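Local atomic coordinates of minor capsid protein (Cafeteriavirus-dependent mavirus, PDB entry 6G42), a protein that forms the pentons of the virophage capsid, five copies of a jelly-roll subunit assembling into a ring that probably closes each vertex of the shell. Residues C[9-14]-C[299-304]; C[34-39]-C[271-276]; C[51-56]-C[234-239]. All blocks are in the same frame, centred on the assembly; numbering follows the deposited sequence.

All three contacts lie in the same jelly-roll part of the fold, where two sheets pack face to face. Interactions 1 and 2 are hydrogen-bonded strand pairs, one in each sheet; interaction 3 crosses from one sheet to the other through side chains alone. Strand 296-305, used in interaction 1, neighbours strand 49-62 of interaction 3, and the inward leucines and aromatics of all three meet in one core. Interaction 1 is largely buried, one face against the opposing sheet and the other, polar and aromatic, against a second subunit. Interaction 2 is only partly buried, with charged side chains on its outer face, whereas interaction 3 is almost wholly apolar.

Interaction 1. Residues C[9-14]-C[299-304]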
loop_
_atom_site.group_PDB
_atom_site.type_symbol
_atom_site.label_atom_id
_atom_site.label_comp_id
_atom_site.label_asym_id
_atom_site.label_seq_id
_atom_site.Cartn_x
_atom_site.Cartn_y
_atom_site.Cartn_z
ATOM N N ILE C 9 2.820 -14.522 28.471
ATOM C CA ILE C 9 4.114 -14.233 29.091
ATOM C C ILE C 9 5.001 -13.655 27.990
ATOM O O ILE C 9 5.206 -14.292 26.956
ATOM C CB ILE C 9 4.740 -15.495 29.753
ATOM C CG1 ILE C 9 3.813 -16.046 30.844
ATOM C CG2 ILE C 9 6.096 -15.180 30.373
ATOM C CD1 ILE C 9 4.197 -17.420 31.357
ATOM N N TRP C 10 5.507 -12.447 28.232
ATOM C CA TRP C 10 6.295 -11.685 27.263
ATOM C C TRP C 10 7.733 -11.597 27.727
ATOM O O TRP C 10 7.983 -11.307 28.896
ATOM C CB TRP C 10 5.764 -10.255 27.140
ATOM C CG TRP C 10 4.364 -10.149 26.629
ATOM C CD1 TRP C 10 3.232 -10.000 27.376
ATOM C CD2 TRP C 10 3.945 -10.173 25.267
ATOM N NE1 TRP C 10 2.133 -9.933 26.564
ATOM C CE2 TRP C 10 2.541 -10.032 25.261
ATOM C CE3 TRP C 10 4.620 -10.307 24.045
ATOM C CZ2 TRP C 10 1.789 -10.016 24.078
ATOM C CZ3 TRP C 10 3.876 -10.286 22.861
ATOM C CH2 TRP C 10 2.470 -10.146 22.892
ATOM N N LEU C 11 8.666 -11.796 26.799
ATOM C CA LEU C 11 10.102 -11.768 27.095
ATOM C C LEU C 11 10.841 -10.851 26.108
ATOM O O LEU C 11 10.888 -11.123 24.909
ATOM C CB LEU C 11 10.671 -13.195 27.063
ATOM C CG LEU C 11 12.175 -13.426 27.240
ATOM C CD1 LEU C 11 12.703 -12.834 28.534
ATOM C CD2 LEU C 11 12.460 -14.917 27.201
ATOM N N ASN C 12 11.409 -9.766 26.638
ATOM C CA ASN C 12 12.185 -8.798 25.858
ATOM C C ASN C 12 13.670 -9.098 25.983
ATOM O O ASN C 12 14.120 -9.641 26.999
ATOM C CB ASN C 12 11.928 -7.368 26.348
ATOM C CG ASN C 12 10.500 -6.921 26.115
ATOM O OD1 ASN C 12 10.192 -6.283 25.105
ATOM N ND2 ASN C 12 9.614 -7.275 27.036
ATOM N N GLU C 13 14.426 -8.739 24.950
ATOM C CA GLU C 13 15.877 -8.877 24.985
ATOM C C GLU C 13 16.550 -7.930 23.983
ATOM O O GLU C 13 15.977 -7.614 22.946
ATOM C CB GLU C 13 16.266 -10.337 24.727
ATOM C CG GLU C 13 17.621 -10.747 25.286
ATOM C CD GLU C 13 17.725 -10.738 26.810
ATOM O OE1 GLU C 13 16.754 -11.126 27.498
ATOM O OE2 GLU C 13 18.801 -10.361 27.325
ATOM N N THR C 14 17.755 -7.471 24.326
ATOM C CA THR C 14 18.535 -6.542 23.492
ATOM C C THR C 14 20.025 -6.891 23.464
ATOM O O THR C 14 20.547 -7.515 24.389
ATOM C CB THR C 14 18.404 -5.079 23.970
ATOM O OG1 THR C 14 18.703 -4.999 25.369
ATOM C CG2 THR C 14 17.001 -4.556 23.733
ATOM N N LEU C 299 14.311 -7.664 20.274
ATOM C CA LEU C 299 13.716 -8.993 20.182
ATOM C C LEU C 299 12.603 -9.144 21.211
ATOM O O LEU C 299 12.786 -8.814 22.377
ATOM C CB LEU C 299 14.816 -10.028 20.424
ATOM C CG LEU C 299 14.536 -11.512 20.196
ATOM C CD1 LEU C 299 15.776 -12.186 19.626
ATOM C CD2 LEU C 299 14.113 -12.205 21.484
ATOM N N LYS C 300 11.450 -9.632 20.774
ATOM C CA LYS C 300 10.297 -9.800 21.657
ATOM C C LYS C 300 9.652 -11.158 21.392
ATOM O O LYS C 300 9.276 -11.462 20.259
ATOM C CB LYS C 300 9.294 -8.665 21.447
ATOM C CG LYS C 300 8.289 -8.491 22.582
ATOM C CD LYS C 300 7.630 -7.112 22.545
ATOM C CE LYS C 300 7.013 -6.710 23.878
ATOM N NZ LYS C 300 5.531 -6.819 23.865
ATOM N N LEU C 301 9.554 -11.968 22.444
ATOM C CA LEU C 301 8.989 -13.309 22.367
ATOM C C LEU C 301 7.673 -13.362 23.134
ATOM O O LEU C 301 7.464 -12.600 24.080
ATOM C CB LEU C 301 9.967 -14.321 22.964
ATOM C CG LEU C 301 11.388 -14.348 22.404
ATOM C CD1 LEU C 301 12.248 -15.267 23.245
ATOM C CD2 LEU C 301 11.412 -14.804 20.955
ATOM N N LEU C 302 6.790 -14.264 22.719
ATOM C CA LEU C 302 5.532 -14.501 23.423
ATOM C C LEU C 302 5.373 -15.983 23.730
ATOM O O LEU C 302 5.385 -16.812 22.816
ATOM C CB LEU C 302 4.342 -14.021 22.590
ATOM C CG LEU C 302 2.945 -14.389 23.106
ATOM C CD1 LEU C 302 2.701 -13.809 24.496
ATOM C CD2 LEU C 302 1.871 -13.931 22.133
ATOM N N PHE C 303 5.227 -16.300 25.015
ATOM C CA PHE C 303 4.816 -17.630 25.448
ATOM C C PHE C 303 3.322 -17.557 25.756
ATOM O O PHE C 303 2.905 -16.903 26.717
ATOM C CB PHE C 303 5.643 -18.089 26.649
ATOM C CG PHE C 303 7.114 -18.222 26.346
ATOM C CD1 PHE C 303 7.621 -19.389 25.779
ATOM C CD2 PHE C 303 7.992 -17.170 26.607
ATOM C CE1 PHE C 303 8.973 -19.508 25.489
ATOM C CE2 PHE C 303 9.345 -17.282 26.318
ATOM C CZ PHE C 303 9.837 -18.452 25.759
ATOM N N GLU C 304 2.532 -18.198 24.899
ATOM C CA GLU C 304 1.070 -18.172 24.959
ATOM C C GLU C 304 0.550 -19.547 25.401
ATOM O O GLU C 304 0.793 -20.558 24.726
ATOM C CB GLU C 304 0.516 -17.803 23.578
ATOM C CG GLU C 304 -0.993 -17.617 23.507
ATOM C CD GLU C 304 -1.491 -17.364 22.090
ATOM O OE1 GLU C 304 -0.856 -16.572 21.357
ATOM O OE2 GLU C 304 -2.524 -17.961 21.702
#
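Lys300 and Trp10 meet on one face of an antiparallel strand pair, 9-14 with 299-304, that joins the first and last strands of the chain in a four-stranded sheet of the single jelly-roll. Two backbone bonds close each of the pairs Ile9-Phe303 and Leu11-Leu301, and Glu13 N adds one to Leu299 O. From CB, Lys300 sets out with CG anti to the backbone N (chi1 -162°) and runs beside Asn12. Its CD is 3.7 Å from Asn12 OD1, and CE comes to 3.4 Å from that oxygen. A bend at chi4 (-105°) then brings NZ over the indole, 4.1 Å from the centroid of the six-membered ring of Trp10 and offset toward the rim, a cation-pi contact. A long, flexible lysine suits this place because NZ also forms a salt bridge with Glu216 of the second subunit, whose carboxylate accepts a bond from Asn12 ND2 as well. Trp10 is similarly shared: NE1 donates to Tyr262 O of that subunit, while Leu302 CD1 sits over the opposite ring face, 3.7 Å from the centroid of the six-membered ring and only 4° off its normal. The other side is mainly apolar: Leu11, Leu299 and Leu301 pack on strand 272-281, while the aliphatic part of Glu13 lies on Val34. There Leu11 CD2 also touches the edge of the Phe303 ring, 4.0 Å from CE2.

Interaction 2. Residues C[34-39]-C[271-276]; sequences VDIFRS and NRFNLS
Ile36 packs beside Phe273 and reaches Leu275 on the inner face of an antiparallel strand pair, and this is the dense part of the contact. Ile36 CB lies over one face of the Phe273 ring, 4.2 Å from its centroid. The delta methyl of the isoleucine extends further, so that CD1 meets Leu275 CD1 at 3.6 Å. Branched and aromatic residues suit this face because it turns toward Leu11, Leu299 and Leu301 of the opposing sheet, across the interior of the jelly-roll sandwich. Two backbone bonds close the pair Val34-Leu275 and two the pair Ile36-Phe273, Ile36 N reaching Phe273 O at 3.0 Å. The outer face, where Asp35 and Arg272 are exposed to solvent, is looser and largely polar. Here the guanidinium of Arg272 lies flat on one face of the Phe37 ring, the planes 22° apart and Arg272 CZ 4.1 Å from the ring centroid. CG of Arg272 stands between its own N and carbonyl carbon (chi1 63°); the chain bends at chi3, and CD and the guanidinium both lie over the ring face. Further along, Asn274 ND2 donates to Asp35 OD1 at 2.8 Å, approaching from above the carboxylate plane; Ser33 OG is a second partner of that amide. Asp35 OD2 and Arg272 NH2 stay 5.2 Å apart, though their opposite charges may attract weakly. Arg38 extends to a second subunit, where NH1 bonds Leu218 O and NH2 Asn230 O.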
loop_
_atom_site.group_PDB
_atom_site.type_symbol
_atom_site.label_atom_id
_atom_site.label_comp_id
_atom_site.label_asym_id
_atom_site.label_seq_id
_atom_site.Cartn_x
_atom_site.Cartn_y
_atom_site.Cartn_z
ATOM N N VAL C 34 22.369 -14.343 21.950
ATOM C CA VAL C 34 21.960 -13.919 23.287
ATOM C C VAL C 34 21.692 -15.117 24.177
ATOM O O VAL C 34 21.005 -16.056 23.770
ATOM C CB VAL C 34 20.653 -13.096 23.297
ATOM C CG1 VAL C 34 20.519 -12.366 24.624
ATOM C CG2 VAL C 34 20.616 -12.089 22.177
ATOM N N ASP C 35 22.209 -15.049 25.400
ATOM C CA ASP C 35 21.843 -15.982 26.457
ATOM C C ASP C 35 20.799 -15.321 27.343
ATOM O O ASP C 35 21.101 -14.372 28.069
ATOM C CB ASP C 35 23.067 -16.374 27.293
ATOM C CG ASP C 35 24.077 -17.203 26.508
ATOM O OD1 ASP C 35 23.670 -18.097 25.725
ATOM O OD2 ASP C 35 25.291 -16.966 26.693
ATOM N N ILE C 36 19.568 -15.819 27.257
ATOM C CA ILE C 36 18.513 -15.465 28.208
ATOM C C ILE C 36 18.748 -16.322 29.445
ATOM O O ILE C 36 18.755 -17.545 29.345
ATOM C CB ILE C 36 17.089 -15.736 27.651
ATOM C CG1 ILE C 36 16.716 -14.707 26.573
ATOM C CG2 ILE C 36 16.045 -15.717 28.770
ATOM C CD1 ILE C 36 17.214 -15.048 25.186
ATOM N N PHE C 37 18.935 -15.677 30.595
ATOM C CA PHE C 37 19.215 -16.361 31.857
ATOM C C PHE C 37 18.463 -15.632 32.971
ATOM O O PHE C 37 18.607 -14.419 33.127
ATOM C CB PHE C 37 20.738 -16.371 32.090
ATOM C CG PHE C 37 21.220 -17.204 33.271
ATOM C CD1 PHE C 37 20.437 -18.200 33.878
ATOM C CD2 PHE C 37 22.516 -17.012 33.746
ATOM C CE1 PHE C 37 20.931 -18.944 34.946
ATOM C CE2 PHE C 37 23.011 -17.759 34.808
ATOM C CZ PHE C 37 22.219 -18.726 35.408
ATOM N N ARG C 38 17.633 -16.373 33.707
ATOM C CA ARG C 38 16.761 -15.802 34.746
ATOM C C ARG C 38 16.872 -16.496 36.107
ATOM O O ARG C 38 17.381 -17.611 36.205
ATOM C CB ARG C 38 15.312 -15.817 34.264
ATOM C CG ARG C 38 15.117 -15.064 32.953
ATOM C CD ARG C 38 13.674 -14.644 32.748
ATOM N NE ARG C 38 13.266 -13.589 33.678
ATOM C CZ ARG C 38 13.587 -12.300 33.566
ATOM N NH1 ARG C 38 14.341 -11.859 32.557
ATOM N NH2 ARG C 38 13.147 -11.441 34.479
ATOM N N SER C 39 16.388 -15.821 37.150
ATOM C CA SER C 39 16.486 -16.331 38.528
ATOM C C SER C 39 15.638 -17.581 38.722
ATOM O O SER C 39 16.163 -18.650 39.038
ATOM C CB SER C 39 16.074 -15.268 39.548
ATOM O OG SER C 39 16.934 -14.153 39.483
ATOM N N ASN C 271 15.133 -22.816 32.525
ATOM C CA ASN C 271 15.578 -21.608 33.217
ATOM C C ASN C 271 16.335 -20.622 32.311
ATOM O O ASN C 271 16.277 -19.405 32.511
ATOM C CB ASN C 271 16.486 -22.069 34.357
ATOM C CG ASN C 271 16.758 -20.994 35.375
ATOM O OD1 ASN C 271 16.056 -19.985 35.450
ATOM N ND2 ASN C 271 17.776 -21.222 36.188
ATOM N N ARG C 272 17.064 -21.161 31.339
ATOM C CA ARG C 272 17.849 -20.378 30.407
ATOM C C ARG C 272 17.879 -21.044 29.035
ATOM O O ARG C 272 17.652 -22.251 28.910
ATOM C CB ARG C 272 19.277 -20.212 30.941
ATOM C CG ARG C 272 20.062 -21.506 31.098
ATOM C CD ARG C 272 21.312 -21.319 31.943
ATOM N NE ARG C 272 22.404 -20.674 31.214
ATOM C CZ ARG C 272 23.623 -20.448 31.709
ATOM N NH1 ARG C 272 23.935 -20.805 32.956
ATOM N NH2 ARG C 272 24.543 -19.855 30.951
ATOM N N PHE C 273 18.156 -20.239 28.014
ATOM C CA PHE C 273 18.347 -20.738 26.651
ATOM C C PHE C 273 19.095 -19.727 25.795
ATOM O O PHE C 273 19.244 -18.567 26.170
ATOM C CB PHE C 273 17.006 -21.113 25.994
ATOM C CG PHE C 273 16.014 -19.980 25.926
ATOM C CD1 PHE C 273 15.174 -19.708 27.002
ATOM C CD2 PHE C 273 15.900 -19.201 24.779
ATOM C CE1 PHE C 273 14.253 -18.676 26.944
ATOM C CE2 PHE C 273 14.980 -18.167 24.715
ATOM C CZ PHE C 273 14.156 -17.902 25.801
ATOM N N ASN C 274 19.559 -20.202 24.645
ATOM C CA ASN C 274 20.304 -19.403 23.684
ATOM C C ASN C 274 19.420 -19.065 22.482
ATOM O O ASN C 274 18.606 -19.884 22.053
ATOM C CB ASN C 274 21.531 -20.177 23.210
ATOM C CG ASN C 274 22.458 -19.334 22.360
ATOM O OD1 ASN C 274 22.456 -19.436 21.129
ATOM N ND2 ASN C 274 23.242 -18.479 23.009
ATOM N N LEU C 275 19.584 -17.850 21.961
ATOM C CA LEU C 275 19.010 -17.449 20.675
ATOM C C LEU C 275 20.139 -16.896 19.821
ATOM O O LEU C 275 20.984 -16.148 20.322
ATOM C CB LEU C 275 17.943 -16.366 20.847
ATOM C CG LEU C 275 16.702 -16.723 21.661
ATOM C CD1 LEU C 275 15.868 -15.484 21.930
ATOM C CD2 LEU C 275 15.871 -17.764 20.942
ATOM N N SER C 276 20.146 -17.263 18.539
ATOM C CA SER C 276 21.076 -16.679 17.573
ATOM C C SER C 276 20.416 -16.472 16.220
ATOM O O SER C 276 19.500 -17.203 15.853
ATOM C CB SER C 276 22.340 -17.538 17.428
ATOM O OG SER C 276 22.023 -18.909 17.377
#

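Interaction 3. Residues C[51-56]-C[234-239]; sequences LIVEEF and FLTNYK
Phe56 turns a ring edge toward the face of Tyr238 across two strands that share no backbone bond, whose short axes make an angle of 38° and come no closer than 8.5 Å. The ring planes of this offset edge-to-face pair are 71° apart, and Phe56 CZ reaches Tyr238 CB at 3.8 Å. Phe56 owes its inward direction to a classic beta bulge: Glu54 and Glu55 both stand opposite Lys300, and the extra residue shifts the alternation, so that Phe56 follows Leu51 and Val53 onto the inner face. Compact Val53 suits the middle, where the strands come closest; its CG2 lies 3.9 Å from Thr236 CB, the two side chains crossing at about a right angle. At the other end the longer leucines span the gap, Leu51 CD2 meeting Leu235 CD2 at 3.7 Å. These side chains pack the two sheets of the jelly-roll sandwich face to face. Leu235 also packs on Leu275 and Leu211, while Tyr238 touches Ile251 and Phe253 of strand 248-264. Strand 49-62 runs between 296-305 and 248-264 in one sheet, and strand 236-239 pairs with 201-207 in the other.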
loop_
_atom_site.group_PDB
_atom_site.type_symbol
_atom_site.label_atom_id
_atom_site.label_comp_id
_atom_site.label_asym_id
_atom_site.label_seq_id
_atom_site.Cartn_x
_atom_site.Cartn_y
_atom_site.Cartn_z
ATOM N N LEU C 51 5.113 -20.934 21.495
ATOM C CA LEU C 51 6.075 -19.843 21.333
ATOM C C LEU C 51 5.889 -19.170 19.972
ATOM O O LEU C 51 5.856 -19.846 18.935
ATOM C CB LEU C 51 7.505 -20.372 21.425
ATOM C CG LEU C 51 8.640 -19.428 21.006
ATOM C CD1 LEU C 51 8.750 -18.243 21.952
ATOM C CD2 LEU C 51 9.945 -20.192 20.970
ATOM N N ILE C 52 5.811 -17.840 19.989
ATOM C CA ILE C 52 5.809 -17.028 18.766
ATOM C C ILE C 52 6.711 -15.806 18.940
ATOM O O ILE C 52 6.702 -15.158 19.994
ATOM C CB ILE C 52 4.376 -16.613 18.338
ATOM C CG1 ILE C 52 4.400 -15.822 17.030
ATOM C CG2 ILE C 52 3.666 -15.797 19.413
ATOM C CD1 ILE C 52 3.063 -15.831 16.317
ATOM N N VAL C 53 7.506 -15.523 17.906
ATOM C CA VAL C 53 8.350 -14.337 17.860
ATOM C C VAL C 53 7.465 -13.183 17.398
ATOM O O VAL C 53 7.138 -13.085 16.215
ATOM C CB VAL C 53 9.555 -14.536 16.909
ATOM C CG1 VAL C 53 10.424 -13.279 16.826
ATOM C CG2 VAL C 53 10.391 -15.725 17.371
ATOM N N GLU C 54 7.069 -12.332 18.345
ATOM C CA GLU C 54 6.220 -11.165 18.070
ATOM C C GLU C 54 6.939 -10.116 17.198
ATOM O O GLU C 54 6.384 -9.637 16.207
ATOM C CB GLU C 54 5.772 -10.533 19.395
ATOM C CG GLU C 54 4.885 -9.284 19.303
ATOM C CD GLU C 54 3.468 -9.558 18.821
ATOM O OE1 GLU C 54 3.072 -10.749 18.712
ATOM O OE2 GLU C 54 2.740 -8.566 18.558
ATOM N N GLU C 55 8.168 -9.772 17.569
ATOM C CA GLU C 55 8.876 -8.658 16.940
ATOM C C GLU C 55 10.389 -8.767 17.111
ATOM O O GLU C 55 10.876 -9.184 18.164
ATOM C CB GLU C 55 8.333 -7.349 17.533
ATOM C CG GLU C 55 9.179 -6.088 17.395
ATOM C CD GLU C 55 8.481 -4.850 17.963
ATOM O OE1 GLU C 55 7.697 -4.991 18.934
ATOM O OE2 GLU C 55 8.722 -3.733 17.452
ATOM N N PHE C 56 11.122 -8.420 16.055
ATOM C CA PHE C 56 12.553 -8.141 16.169
ATOM C C PHE C 56 12.966 -6.924 15.340
ATOM O O PHE C 56 12.209 -6.452 14.488
ATOM C CB PHE C 56 13.426 -9.381 15.872
ATOM C CG PHE C 56 13.427 -9.836 14.434
ATOM C CD1 PHE C 56 14.220 -9.199 13.481
ATOM C CD2 PHE C 56 12.701 -10.956 14.048
ATOM C CE1 PHE C 56 14.240 -9.635 12.164
ATOM C CE2 PHE C 56 12.725 -11.403 12.734
ATOM C CZ PHE C 56 13.496 -10.744 11.790
ATOM N N PHE C 234 13.856 -23.874 14.451
ATOM C CA PHE C 234 13.656 -22.604 13.763
ATOM C C PHE C 234 12.521 -21.900 14.507
ATOM O O PHE C 234 11.408 -22.423 14.552
ATOM C CB PHE C 234 13.235 -22.836 12.304
ATOM C CG PHE C 234 14.331 -23.357 11.401
ATOM C CD1 PHE C 234 14.881 -24.619 11.586
ATOM C CD2 PHE C 234 14.769 -22.605 10.314
ATOM C CE1 PHE C 234 15.871 -25.103 10.742
ATOM C CE2 PHE C 234 15.762 -23.084 9.464
ATOM C CZ PHE C 234 16.312 -24.334 9.677
ATOM N N LEU C 235 12.796 -20.732 15.092
ATOM C CA LEU C 235 11.784 -19.967 15.854
ATOM C C LEU C 235 10.996 -18.935 15.035
ATOM O O LEU C 235 9.849 -18.637 15.361
ATOM C CB LEU C 235 12.429 -19.296 17.064
ATOM C CG LEU C 235 13.152 -20.230 18.037
ATOM C CD1 LEU C 235 13.526 -19.461 19.293
ATOM C CD2 LEU C 235 12.329 -21.456 18.403
ATOM N N THR C 236 11.623 -18.374 14.006
ATOM C CA THR C 236 10.909 -17.599 12.987
ATOM C C THR C 236 11.707 -17.600 11.680
ATOM O O THR C 236 12.920 -17.809 11.687
ATOM C CB THR C 236 10.573 -16.153 13.454
ATOM O OG1 THR C 236 9.651 -15.540 12.537
ATOM C CG2 THR C 236 11.829 -15.284 13.578
ATOM N N ASN C 237 10.992 -17.389 10.575
ATOM C CA ASN C 237 11.557 -17.302 9.231
ATOM C C ASN C 237 11.188 -15.959 8.646
ATOM O O ASN C 237 10.041 -15.762 8.241
ATOM C CB ASN C 237 10.940 -18.355 8.319
ATOM C CG ASN C 237 11.565 -19.710 8.477
ATOM O OD1 ASN C 237 11.784 -20.181 9.593
ATOM N ND2 ASN C 237 11.827 -20.373 7.350
ATOM N N TYR C 238 12.139 -15.039 8.601
ATOM C CA TYR C 238 11.933 -13.762 7.928
ATOM C C TYR C 238 12.431 -13.911 6.499
ATOM O O TYR C 238 13.602 -14.191 6.285
ATOM C CB TYR C 238 12.689 -12.645 8.643
ATOM C CG TYR C 238 12.550 -11.294 7.992
ATOM C CD1 TYR C 238 11.474 -10.466 8.292
ATOM C CD2 TYR C 238 13.495 -10.837 7.078
ATOM C CE1 TYR C 238 11.342 -9.222 7.698
ATOM C CE2 TYR C 238 13.367 -9.595 6.476
ATOM C CZ TYR C 238 12.289 -8.790 6.791
ATOM O OH TYR C 238 12.153 -7.557 6.203
ATOM N N LYS C 239 11.535 -13.746 5.534
ATOM C CA LYS C 239 11.918 -13.682 4.132
ATOM C C LYS C 239 12.542 -12.324 3.840
ATOM O O LYS C 239 11.956 -11.296 4.167
ATOM C CB LYS C 239 10.703 -13.885 3.228
ATOM C CG LYS C 239 11.032 -14.010 1.744
ATOM C CD LYS C 239 11.699 -15.340 1.452
ATOM C CE LYS C 239 12.295 -15.406 0.063
ATOM N NZ LYS C 239 13.118 -16.638 -0.045
#